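Putative cobalamin synthesis related protein (Corynebacterium diphtheriae, PDB 2NPN) probably acts as a precorrin-6A synthase (deacetylating), an S-adenosylmethionine-dependent methyltransferase of the cobalamin pathway, and binds S-adenosylmethionine between its two domains. Local coordinates at residues C182-D187 with D243-R248; G188-Q193 with Q226-K231; H199-W204 with L215-V220. All blocks are in the same frame, centred on the assembly; numbering follows the deposited sequence. Where two conformers were deposited one is given.

Contact 1 (C182-D187 with D243-R248); sequences CVVMLD and DTYLLR. With SAM (S-adenosylmethionine), chain C.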
loop_
_atom_site.group_PDB
_atom_site.type_symbol
_atom_site.label_atom_id
_atom_site.label_comp_id
_atom_site.label_asym_id
_atom_site.label_seq_id
_atom_site.Cartn_x
_atom_site.Cartn_y
_atom_site.Cartn_z
ATOM N N CYS A 182 15.998 8.834 4.437
ATOM C CA CYS A 182 14.620 8.637 4.757
ATOM C C CYS A 182 13.824 8.304 3.519
ATOM O O CYS A 182 14.223 8.579 2.398
ATOM C CB CYS A 182 14.078 9.857 5.465
ATOM S SG CYS A 182 14.040 11.348 4.499
ATOM N N VAL A 183 12.744 7.589 3.760
ATOM C CA VAL A 183 11.764 7.219 2.729
ATOM C C VAL A 183 10.455 7.932 3.053
ATOM O O VAL A 183 10.007 7.927 4.213
ATOM C CB VAL A 183 11.527 5.715 2.718
ATOM C CG1 VAL A 183 10.405 5.353 1.696
ATOM C CG2 VAL A 183 12.827 4.980 2.412
ATOM N N VAL A 184 9.834 8.562 2.063
ATOM C CA VAL A 184 8.635 9.349 2.256
ATOM C C VAL A 184 7.468 8.757 1.436
ATOM O O VAL A 184 7.602 8.520 0.233
ATOM C CB VAL A 184 8.819 10.800 1.895
ATOM C CG1 VAL A 184 7.585 11.618 2.208
ATOM C CG2 VAL A 184 10.073 11.388 2.561
HETATM N N MSE A 185 6.400 8.469 2.150
HETATM C CA MSE A 185 5.165 7.957 1.588
HETATM C C MSE A 185 4.023 8.921 1.911
HETATM O O MSE A 185 4.140 9.815 2.750
HETATM C CB MSE A 185 4.862 6.549 2.157
HETATM C CG MSE A 185 6.014 5.615 1.927
HETATM SE SE MSE A 185 5.798 3.815 2.694
HETATM C CE MSE A 185 4.637 3.115 1.338
ATOM N N LEU A 186 2.877 8.709 1.256
ATOM C CA LEU A 186 1.677 9.471 1.585
ATOM C C LEU A 186 1.904 11.008 1.432
ATOM O O LEU A 186 1.242 11.794 2.101
ATOM C CB LEU A 186 1.177 9.135 2.977
ATOM C CG LEU A 186 0.681 7.706 3.136
ATOM C CD1 LEU A 186 0.422 7.397 4.605
ATOM C CD2 LEU A 186 -0.635 7.525 2.358
ATOM N N ASP A 187 2.748 11.430 0.506
ATOM C CA ASP A 187 2.973 12.871 0.304
ATOM C C ASP A 187 2.048 13.353 -0.797
ATOM O O ASP A 187 2.248 13.011 -1.955
ATOM C CB ASP A 187 4.431 13.191 -0.118
ATOM C CG ASP A 187 4.724 14.691 -0.192
ATOM O OD1 ASP A 187 3.845 15.534 0.144
ATOM O OD2 ASP A 187 5.868 15.013 -0.562
ATOM N N ASP A 243 3.134 8.429 -5.262
ATOM C CA ASP A 243 4.579 8.454 -5.379
ATOM C C ASP A 243 5.223 8.000 -4.071
ATOM O O ASP A 243 4.630 8.134 -2.976
ATOM C CB ASP A 243 5.159 9.815 -5.833
ATOM C CG ASP A 243 4.889 11.001 -4.832
ATOM O OD1 ASP A 243 3.971 10.899 -3.984
ATOM O OD2 ASP A 243 5.555 12.081 -4.932
ATOM N N THR A 244 6.471 7.542 -4.190
ATOM C CA THR A 244 7.290 7.213 -3.016
ATOM C C THR A 244 8.680 7.715 -3.386
ATOM O O THR A 244 9.080 7.668 -4.564
ATOM C CB THR A 244 7.314 5.664 -2.759
ATOM O OG1 THR A 244 5.987 5.154 -2.526
ATOM C CG2 THR A 244 8.155 5.273 -1.515
ATOM N N TYR A 245 9.419 8.220 -2.406
ATOM C CA TYR A 245 10.763 8.710 -2.711
ATOM C C TYR A 245 11.685 8.472 -1.520
ATOM O O TYR A 245 11.236 8.333 -0.397
ATOM C CB TYR A 245 10.750 10.151 -3.183
ATOM C CG TYR A 245 10.082 11.172 -2.271
ATOM C CD1 TYR A 245 10.841 11.969 -1.404
ATOM C CD2 TYR A 245 8.707 11.441 -2.342
ATOM C CE1 TYR A 245 10.245 12.947 -0.575
ATOM C CE2 TYR A 245 8.140 12.411 -1.541
ATOM C CZ TYR A 245 8.914 13.180 -0.665
ATOM O OH TYR A 245 8.306 14.199 0.096
ATOM N N LEU A 246 12.986 8.481 -1.810
ATOM C CA LEU A 246 14.021 8.293 -0.803
ATOM C C LEU A 246 14.925 9.521 -0.890
ATOM O O LEU A 246 15.321 9.890 -1.994
ATOM C CB LEU A 246 14.834 7.014 -1.056
ATOM C CG LEU A 246 15.809 6.624 0.048
ATOM C CD1 LEU A 246 15.996 5.045 0.039
ATOM C CD2 LEU A 246 17.102 7.366 -0.054
ATOM N N LEU A 247 15.154 10.185 0.225
ATOM C CA LEU A 247 16.078 11.339 0.335
ATOM C C LEU A 247 17.280 10.861 1.107
ATOM O O LEU A 247 17.183 10.167 2.110
ATOM C CB LEU A 247 15.411 12.470 1.116
ATOM C CG LEU A 247 14.145 13.088 0.505
ATOM C CD1 LEU A 247 13.591 14.248 1.438
ATOM C CD2 LEU A 247 14.369 13.559 -0.861
ATOM N N ARG A 248 18.438 11.232 0.607
ATOM C CA ARG A 248 19.711 10.867 1.225
ATOM C C ARG A 248 20.630 12.066 1.177
ATOM O O ARG A 248 20.813 12.668 0.120
ATOM C CB ARG A 248 20.335 9.673 0.523
ATOM C CG ARG A 248 21.576 9.128 1.177
ATOM C CD ARG A 248 21.985 7.770 0.618
ATOM N NE ARG A 248 21.021 6.724 1.001
ATOM C CZ ARG A 248 20.808 5.561 0.375
ATOM N NH1 ARG A 248 21.525 5.198 -0.703
ATOM N NH2 ARG A 248 19.877 4.740 0.813
HETATM N N SAM C . 0.745 -1.157 2.179
HETATM C CA SAM C . 1.338 -0.345 1.073
HETATM C C SAM C . 2.748 -0.798 0.745
HETATM O O SAM C . 3.377 -0.217 -0.180
HETATM O OXT SAM C . 3.239 -1.762 1.365
HETATM C CB SAM C . 1.305 1.153 1.427
HETATM C CG SAM C . -0.103 1.745 1.501
HETATM S SD SAM C . -0.198 3.545 1.791
HETATM C CE SAM C . -2.007 3.639 1.922
HETATM C "C5'" SAM C . -0.119 4.379 0.167
HETATM C "C4'" SAM C . 1.250 5.002 -0.157
HETATM O "O4'" SAM C . 2.106 4.005 -0.606
HETATM C "C3'" SAM C . 1.247 6.032 -1.287
HETATM O "O3'" SAM C . 0.870 7.312 -0.848
HETATM C "C2'" SAM C . 2.660 5.987 -1.803
HETATM O "O2'" SAM C . 3.522 6.644 -0.890
HETATM C "C1'" SAM C . 2.879 4.492 -1.707
HETATM N N9 SAM C . 2.528 3.773 -2.952
HETATM C C8 SAM C . 1.639 2.713 -3.040
HETATM N N7 SAM C . 1.613 2.236 -4.287
HETATM C C5 SAM C . 2.525 2.952 -5.009
HETATM C C6 SAM C . 2.970 2.860 -6.321
HETATM N N6 SAM C . 2.474 1.940 -7.188
HETATM N N1 SAM C . 3.944 3.747 -6.763
HETATM C C2 SAM C . 4.509 4.648 -5.881
HETATM N N3 SAM C . 4.080 4.739 -4.585
HETATM C C4 SAM C . 3.121 3.892 -4.135
HETATM O O HOH W 1 5.172 10.128 -0.899
#
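The ring of Tyr245 lies with one face on Val184, whose CB stands 3.7 Å from the ring centroid of Tyr245, 20° off the normal, in a CH-pi contact shifted toward the rim. At the ring's edge Tyr245 OH donates to Asp187 OD2 (2.7 Å), meeting the carboxylate on its anti side, 33° out of plane. The same OD2 accepts from Ala191 N, a double role that suits an acid, and Trp192 adds an edge-to-face ring contact to Tyr245. Strands 182-185 and 243-248 run antiparallel in the mixed sheet of the C-terminal domain of the tetrapyrrole methylase fold. Hydrogen-bonded pairs Cys182-Leu247 and Val184-Tyr245 flank the non-hydrogen-bonded pair Val183-Leu246, which puts Val183 CG2 4.0 Å from Leu246 CD1 on the sheet's other face. Where strand 182-185 ends and strand 243-248 begins, both segments hold S-adenosylmethionine: its O2' accepts from Leu186 N (3.0 Å) and donates to Asp243 O (2.8 Å). Thr244 splits its two branches. OG1, anti to the carbonyl carbon (chi1 -60°), donates to adenine N3 (2.8 Å), while methyl CG2 rests 3.9 Å from Val183 CG1.

Contact 2 (G188-Q193 with Q226-K231); sequences GKTAWQ and QVAELK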
loop_
_atom_site.group_PDB
_atom_site.type_symbol
_atom_site.label_atom_id
_atom_site.label_comp_id
_atom_site.label_asym_id
_atom_site.label_seq_id
_atom_site.Cartn_x
_atom_site.Cartn_y
_atom_site.Cartn_z
ATOM N N GLY A 188 1.033 14.109 -0.413
ATOM C CA GLY A 188 0.097 14.699 -1.382
ATOM C C GLY A 188 0.596 15.976 -2.010
ATOM O O GLY A 188 -0.090 16.538 -2.868
ATOM N N LYS A 189 1.726 16.481 -1.523
ATOM C CA LYS A 189 2.264 17.749 -1.936
ATOM C C LYS A 189 3.656 17.411 -2.452
ATOM O O LYS A 189 3.841 16.351 -3.102
ATOM C CB LYS A 189 2.291 18.758 -0.776
ATOM C CG LYS A 189 0.934 19.022 -0.128
ATOM C CD LYS A 189 1.113 20.004 1.050
ATOM C CE LYS A 189 -0.198 20.454 1.675
ATOM N NZ LYS A 189 0.003 21.276 2.900
ATOM N N THR A 190 4.677 18.219 -2.102
ATOM C CA THR A 190 6.033 18.124 -2.719
ATOM C C THR A 190 7.062 18.432 -1.614
ATOM O O THR A 190 7.868 19.358 -1.695
ATOM C CB THR A 190 6.283 19.055 -3.968
ATOM O OG1 THR A 190 6.184 20.426 -3.561
ATOM C CG2 THR A 190 5.308 18.722 -5.137
ATOM N N ALA A 191 7.044 17.604 -0.570
ATOM C CA ALA A 191 7.723 17.943 0.677
ATOM C C ALA A 191 9.255 17.967 0.569
ATOM O O ALA A 191 9.925 18.605 1.393
ATOM C CB ALA A 191 7.215 17.017 1.840
ATOM N N TRP A 192 9.814 17.311 -0.450
ATOM C CA TRP A 192 11.237 17.391 -0.726
ATOM C C TRP A 192 11.714 18.843 -0.898
ATOM O O TRP A 192 12.859 19.160 -0.595
ATOM C CB TRP A 192 11.641 16.578 -1.953
ATOM C CG TRP A 192 10.949 16.929 -3.266
ATOM C CD1 TRP A 192 11.340 17.879 -4.148
ATOM C CD2 TRP A 192 9.789 16.319 -3.817
ATOM N NE1 TRP A 192 10.502 17.882 -5.219
ATOM C CE2 TRP A 192 9.550 16.923 -5.054
ATOM C CE3 TRP A 192 8.942 15.299 -3.394
ATOM C CZ2 TRP A 192 8.484 16.549 -5.862
ATOM C CZ3 TRP A 192 7.910 14.914 -4.205
ATOM C CH2 TRP A 192 7.681 15.553 -5.421
ATOM N N GLN A 193 10.860 19.686 -1.445
ATOM C CA GLN A 193 11.287 21.064 -1.706
ATOM C C GLN A 193 11.558 21.813 -0.412
ATOM O O GLN A 193 12.393 22.755 -0.373
ATOM C CB GLN A 193 10.216 21.760 -2.552
ATOM C CG GLN A 193 10.114 21.252 -4.001
ATOM C CD GLN A 193 11.325 21.641 -4.852
ATOM O OE1 GLN A 193 12.407 21.101 -4.674
ATOM N NE2 GLN A 193 11.148 22.619 -5.765
ATOM N N GLN A 226 11.437 20.413 -11.098
ATOM C CA GLN A 226 11.009 19.614 -12.250
ATOM C C GLN A 226 10.109 18.453 -11.805
ATOM O O GLN A 226 9.091 18.144 -12.447
ATOM C CB GLN A 226 12.222 19.051 -13.031
ATOM C CG GLN A 226 13.095 20.099 -13.716
ATOM C CD GLN A 226 14.439 19.558 -14.243
ATOM O OE1 GLN A 226 15.103 20.218 -15.043
ATOM N NE2 GLN A 226 14.835 18.367 -13.810
ATOM N N VAL A 227 10.472 17.769 -10.720
ATOM C CA VAL A 227 9.651 16.638 -10.296
ATOM C C VAL A 227 8.299 17.156 -9.732
ATOM O O VAL A 227 7.234 16.508 -9.906
ATOM C CB VAL A 227 10.407 15.708 -9.303
ATOM C CG1 VAL A 227 9.506 14.616 -8.830
ATOM C CG2 VAL A 227 11.638 15.106 -10.004
ATOM N N ALA A 228 8.325 18.324 -9.093
ATOM C CA ALA A 228 7.089 18.940 -8.583
ATOM C C ALA A 228 6.154 19.193 -9.768
ATOM O O ALA A 228 4.965 18.876 -9.676
ATOM C CB ALA A 228 7.387 20.212 -7.790
ATOM N N GLU A 229 6.698 19.681 -10.884
ATOM C CA GLU A 229 5.908 20.001 -12.077
ATOM C C GLU A 229 5.359 18.694 -12.659
ATOM O O GLU A 229 4.173 18.608 -13.016
ATOM C CB GLU A 229 6.746 20.732 -13.147
ATOM C CG GLU A 229 7.337 22.092 -12.757
ATOM C CD GLU A 229 8.631 22.416 -13.543
ATOM O OE1 GLU A 229 8.894 21.722 -14.569
ATOM O OE2 GLU A 229 9.389 23.358 -13.159
ATOM N N LEU A 230 6.225 17.679 -12.747
ATOM C CA LEU A 230 5.873 16.385 -13.298
ATOM C C LEU A 230 4.730 15.780 -12.480
ATOM O O LEU A 230 3.761 15.239 -13.015
ATOM C CB LEU A 230 7.096 15.451 -13.262
ATOM C CG LEU A 230 6.855 14.024 -13.737
ATOM C CD1 LEU A 230 6.421 13.934 -15.222
ATOM C CD2 LEU A 230 8.137 13.274 -13.493
ATOM N N LYS A 231 4.837 15.863 -11.161
ATOM C CA LYS A 231 3.840 15.205 -10.289
ATOM C C LYS A 231 2.445 15.831 -10.534
ATOM O O LYS A 231 1.440 15.120 -10.649
ATOM C CB LYS A 231 4.298 15.316 -8.822
ATOM C CG LYS A 231 3.342 14.697 -7.794
ATOM C CD LYS A 231 3.899 14.735 -6.426
ATOM C CE LYS A 231 3.019 14.065 -5.393
ATOM N NZ LYS A 231 3.734 13.933 -4.127
#
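Two different first torsions bring Trp192 and Lys231 together. Trp192 CG lies between its own backbone N and carbonyl carbon (chi1 58°), whereas Lys231 CG is anti to its backbone N (chi1 179°) and the chain beyond it stays extended, long enough to cross from helix 226-231 to the loop before Trp192. The lysine ends on the carbonyl of Lys189: NZ donates to Lys189 O at 2.6 Å, with a C=O...N angle of 166°. On the way its CD passes 4.0 Å from Trp192 CH2, the methylene chain and the indole crossing at a slant. The CZ2-CH2 side of the six-membered ring does the rest of the touching. Trp192 CZ2 is 3.7 Å from Val227 CG1, and the same CZ2 is 3.7 Å from Ala228 N, which lies at the ring's edge. Over one indole face sits Thr190 CB of the same segment, while the methyl CG2 of Thr190 reaches 3.7 Å to Ala228 CB; a residue as small as alanine lets the loop come this near the helix. The contact thus lays the turn that follows strand 181-185, together with the start of the short helix 192-195, against helix 220-238, which packs on the mixed sheet. Trp192 also uses the one polar atom of its side chain, NE1 donating to Gly224 O on that helix, so a large apolar ring can be buried with its N-H satisfied. Lys231 NZ has two more partners, the carbonyl O of Asp187 and, in a salt bridge, OD2 of Asp243. An amine gripped by two carbonyl oxygens and a carboxylate would probably be stabilised as the charged ammonium, which could offset the negative charge of Asp243 in this buried place.

Contact 3 (H199-W204 with L215-V220); sequences HTYMWW and LRKGYV. With MG (magnesium ion), chain B.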
loop_
_atom_site.group_PDB
_atom_site.type_symbol
_atom_site.label_atom_id
_atom_site.label_comp_id
_atom_site.label_asym_id
_atom_site.label_seq_id
_atom_site.Cartn_x
_atom_site.Cartn_y
_atom_site.Cartn_z
ATOM N N HIS A 199 23.126 19.155 -0.638
ATOM C CA HIS A 199 23.632 17.769 -0.676
ATOM C C HIS A 199 22.536 16.708 -0.747
ATOM O O HIS A 199 22.842 15.501 -0.870
ATOM C CB HIS A 199 24.475 17.509 0.539
ATOM C CG HIS A 199 25.668 18.395 0.604
ATOM N ND1 HIS A 199 26.630 18.435 -0.393
ATOM C CD2 HIS A 199 26.042 19.305 1.526
ATOM C CE1 HIS A 199 27.563 19.305 -0.057
ATOM N NE2 HIS A 199 27.219 19.871 1.090
ATOM N N THR A 200 21.268 17.124 -0.658
ATOM C CA THR A 200 20.162 16.161 -0.615
ATOM C C THR A 200 19.926 15.560 -1.984
ATOM O O THR A 200 19.658 16.304 -2.955
ATOM C CB THR A 200 18.876 16.845 -0.146
ATOM O OG1 THR A 200 19.148 17.596 1.045
ATOM C CG2 THR A 200 17.764 15.777 0.065
ATOM N N TYR A 201 20.001 14.233 -2.055
ATOM C CA TYR A 201 19.775 13.493 -3.296
ATOM C C TYR A 201 18.399 12.817 -3.167
ATOM O O TYR A 201 18.056 12.386 -2.066
ATOM C CB TYR A 201 20.834 12.423 -3.498
ATOM C CG TYR A 201 20.938 11.986 -4.934
ATOM C CD1 TYR A 201 21.770 12.661 -5.829
ATOM C CD2 TYR A 201 20.266 10.881 -5.401
ATOM C CE1 TYR A 201 21.864 12.267 -7.138
ATOM C CE2 TYR A 201 20.371 10.475 -6.714
ATOM C CZ TYR A 201 21.173 11.170 -7.589
ATOM O OH TYR A 201 21.341 10.843 -8.940
HETATM N N MSE A 202 17.670 12.702 -4.274
HETATM C CA MSE A 202 16.372 12.028 -4.252
HETATM C C MSE A 202 16.266 10.977 -5.360
HETATM O O MSE A 202 16.678 11.205 -6.513
HETATM C CB MSE A 202 15.226 13.051 -4.422
HETATM C CG MSE A 202 13.851 12.394 -4.432
HETATM SE SE MSE A 202 12.343 13.677 -4.384
HETATM C CE MSE A 202 12.743 14.713 -5.970
ATOM N N TRP A 203 15.719 9.809 -4.973
ATOM C CA TRP A 203 15.198 8.836 -5.895
ATOM C C TRP A 203 13.683 8.777 -5.751
ATOM O O TRP A 203 13.178 8.542 -4.664
ATOM C CB TRP A 203 15.769 7.470 -5.625
ATOM C CG TRP A 203 17.259 7.348 -5.840
ATOM C CD1 TRP A 203 17.912 6.928 -6.964
ATOM C CD2 TRP A 203 18.274 7.591 -4.861
ATOM N NE1 TRP A 203 19.280 6.906 -6.747
ATOM C CE2 TRP A 203 19.519 7.290 -5.462
ATOM C CE3 TRP A 203 18.251 8.029 -3.524
ATOM C CZ2 TRP A 203 20.730 7.390 -4.748
ATOM C CZ3 TRP A 203 19.460 8.116 -2.833
ATOM C CH2 TRP A 203 20.673 7.809 -3.451
ATOM N N TRP A 204 12.975 9.031 -6.852
ATOM C CA TRP A 204 11.527 9.219 -6.849
ATOM C C TRP A 204 10.884 8.260 -7.828
ATOM O O TRP A 204 11.453 7.892 -8.871
ATOM C CB TRP A 204 11.216 10.680 -7.179
ATOM C CG TRP A 204 9.823 11.087 -7.226
ATOM C CD1 TRP A 204 9.088 11.628 -6.199
ATOM C CD2 TRP A 204 8.943 11.069 -8.373
ATOM N NE1 TRP A 204 7.819 11.927 -6.632
ATOM C CE2 TRP A 204 7.696 11.591 -7.953
ATOM C CE3 TRP A 204 9.080 10.647 -9.708
ATOM C CZ2 TRP A 204 6.622 11.762 -8.839
ATOM C CZ3 TRP A 204 7.998 10.777 -10.557
ATOM C CH2 TRP A 204 6.787 11.335 -10.122
ATOM N N LEU A 215 10.106 7.142 -13.193
ATOM C CA LEU A 215 11.227 7.270 -12.260
ATOM C C LEU A 215 11.969 8.554 -12.524
ATOM O O LEU A 215 12.138 8.955 -13.664
ATOM C CB LEU A 215 12.217 6.120 -12.403
ATOM C CG LEU A 215 11.645 4.710 -12.251
ATOM C CD1 LEU A 215 12.804 3.684 -12.516
ATOM C CD2 LEU A 215 10.999 4.494 -10.881
ATOM N N ARG A 216 12.423 9.188 -11.455
ATOM C CA ARG A 216 13.341 10.334 -11.543
ATOM C C ARG A 216 14.343 10.224 -10.406
ATOM O O ARG A 216 14.020 9.733 -9.335
ATOM C CB ARG A 216 12.618 11.680 -11.416
ATOM C CG ARG A 216 11.626 11.979 -12.528
ATOM C CD ARG A 216 12.360 12.170 -13.840
ATOM N NE ARG A 216 11.462 12.654 -14.891
ATOM C CZ ARG A 216 10.771 11.885 -15.718
ATOM N NH1 ARG A 216 10.889 10.576 -15.700
ATOM N NH2 ARG A 216 9.979 12.463 -16.634
ATOM N N LYS A 217 15.559 10.695 -10.661
ATOM C CA LYS A 217 16.568 10.807 -9.641
ATOM C C LYS A 217 17.534 11.967 -9.887
ATOM O O LYS A 217 17.784 12.366 -11.023
ATOM C CB LYS A 217 17.371 9.528 -9.499
ATOM C CG LYS A 217 18.288 9.227 -10.664
ATOM C CD LYS A 217 19.136 7.987 -10.393
ATOM C CE LYS A 217 20.092 7.689 -11.515
ATOM N NZ LYS A 217 19.293 7.387 -12.721
ATOM N N GLY A 218 18.091 12.452 -8.804
ATOM C CA GLY A 218 19.046 13.516 -8.855
ATOM C C GLY A 218 19.079 14.372 -7.613
ATOM O O GLY A 218 18.292 14.168 -6.687
ATOM N N TYR A 219 19.993 15.336 -7.571
ATOM C CA TYR A 219 19.983 16.254 -6.445
ATOM C C TYR A 219 18.713 17.072 -6.434
ATOM O O TYR A 219 18.281 17.563 -7.485
ATOM C CB TYR A 219 21.211 17.183 -6.468
ATOM C CG TYR A 219 22.461 16.459 -6.018
ATOM C CD1 TYR A 219 22.779 16.369 -4.667
ATOM C CD2 TYR A 219 23.298 15.811 -6.944
ATOM C CE1 TYR A 219 23.888 15.675 -4.237
ATOM C CE2 TYR A 219 24.430 15.117 -6.527
ATOM C CZ TYR A 219 24.716 15.035 -5.187
ATOM O OH TYR A 219 25.810 14.343 -4.736
ATOM N N VAL A 220 18.157 17.303 -5.260
ATOM C CA VAL A 220 16.922 18.100 -5.178
ATOM C C VAL A 220 17.153 19.531 -5.736
ATOM O O VAL A 220 16.244 20.094 -6.396
ATOM C CB VAL A 220 16.286 18.093 -3.751
ATOM C CG1 VAL A 220 15.067 19.065 -3.692
ATOM C CG2 VAL A 220 15.923 16.651 -3.328
HETATM MG MG MG B . 26.928 14.755 -2.841
#
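Trp204 O is gripped from several sides: Arg216 N donates to it (3.0 Å), Leu215 CA adds a CA-H...O contact, and His152 NE2 bonds to it from outside the pair. Segments 199-204 and 215-220 form the two arms of a beta hairpin, strands 200-206 and 214-217, at one border of the mixed sheet. Trp204 N returns a bond to Arg216 O (2.8 Å), and Trp204 NE1 donates to Asp243. At Gly218 the chain turns a corner. With no side chain, it can take a phi of 152° and let the Tyr201 ring settle on its backbone: Gly218 CA is 3.8 Å from the ring centroid of Tyr201, over the face. Past the corner, Val220 N bonds to Thr200 O (2.9 Å), and Val220 CG2 packs 3.8 Å from Met202 CB, apolar against apolar. Tyr201 CG is anti to its backbone N (chi1 -160°), and the ring turns its edge to the face of Tyr219, an edge-to-face stack with centroids 4.9 Å apart, planes at 85° and CD1 over the middle. Tyr219 is the N-cap of helix 220-238, and its phenol oxygen serves as a metal ligand: with Leu250 O it binds the magnesium ion, Tyr219 OH at 2.2 Å.

From the N terminus, the chain first builds the parallel five-stranded sheet and then enters the C-terminal domain, where all three contacts lie. Strand 181-185 opens contact 1, and the turn after it, leading into helix 192-195, at once opens contact 2. Strand 200-206 opens contact 3, which closes first, over the short hairpin loop, when 215-220 returns. Helix 220-238 then closes contact 2, and strand 243-249 closes contact 1. The loops are therefore nested, 3 within 2 within 1, and none crosses. Strand 243-249 lies between strands 181-185 and 200-206, so contacts 1 and 3 share one sheet, while contact 2 ties turn and helix beside it.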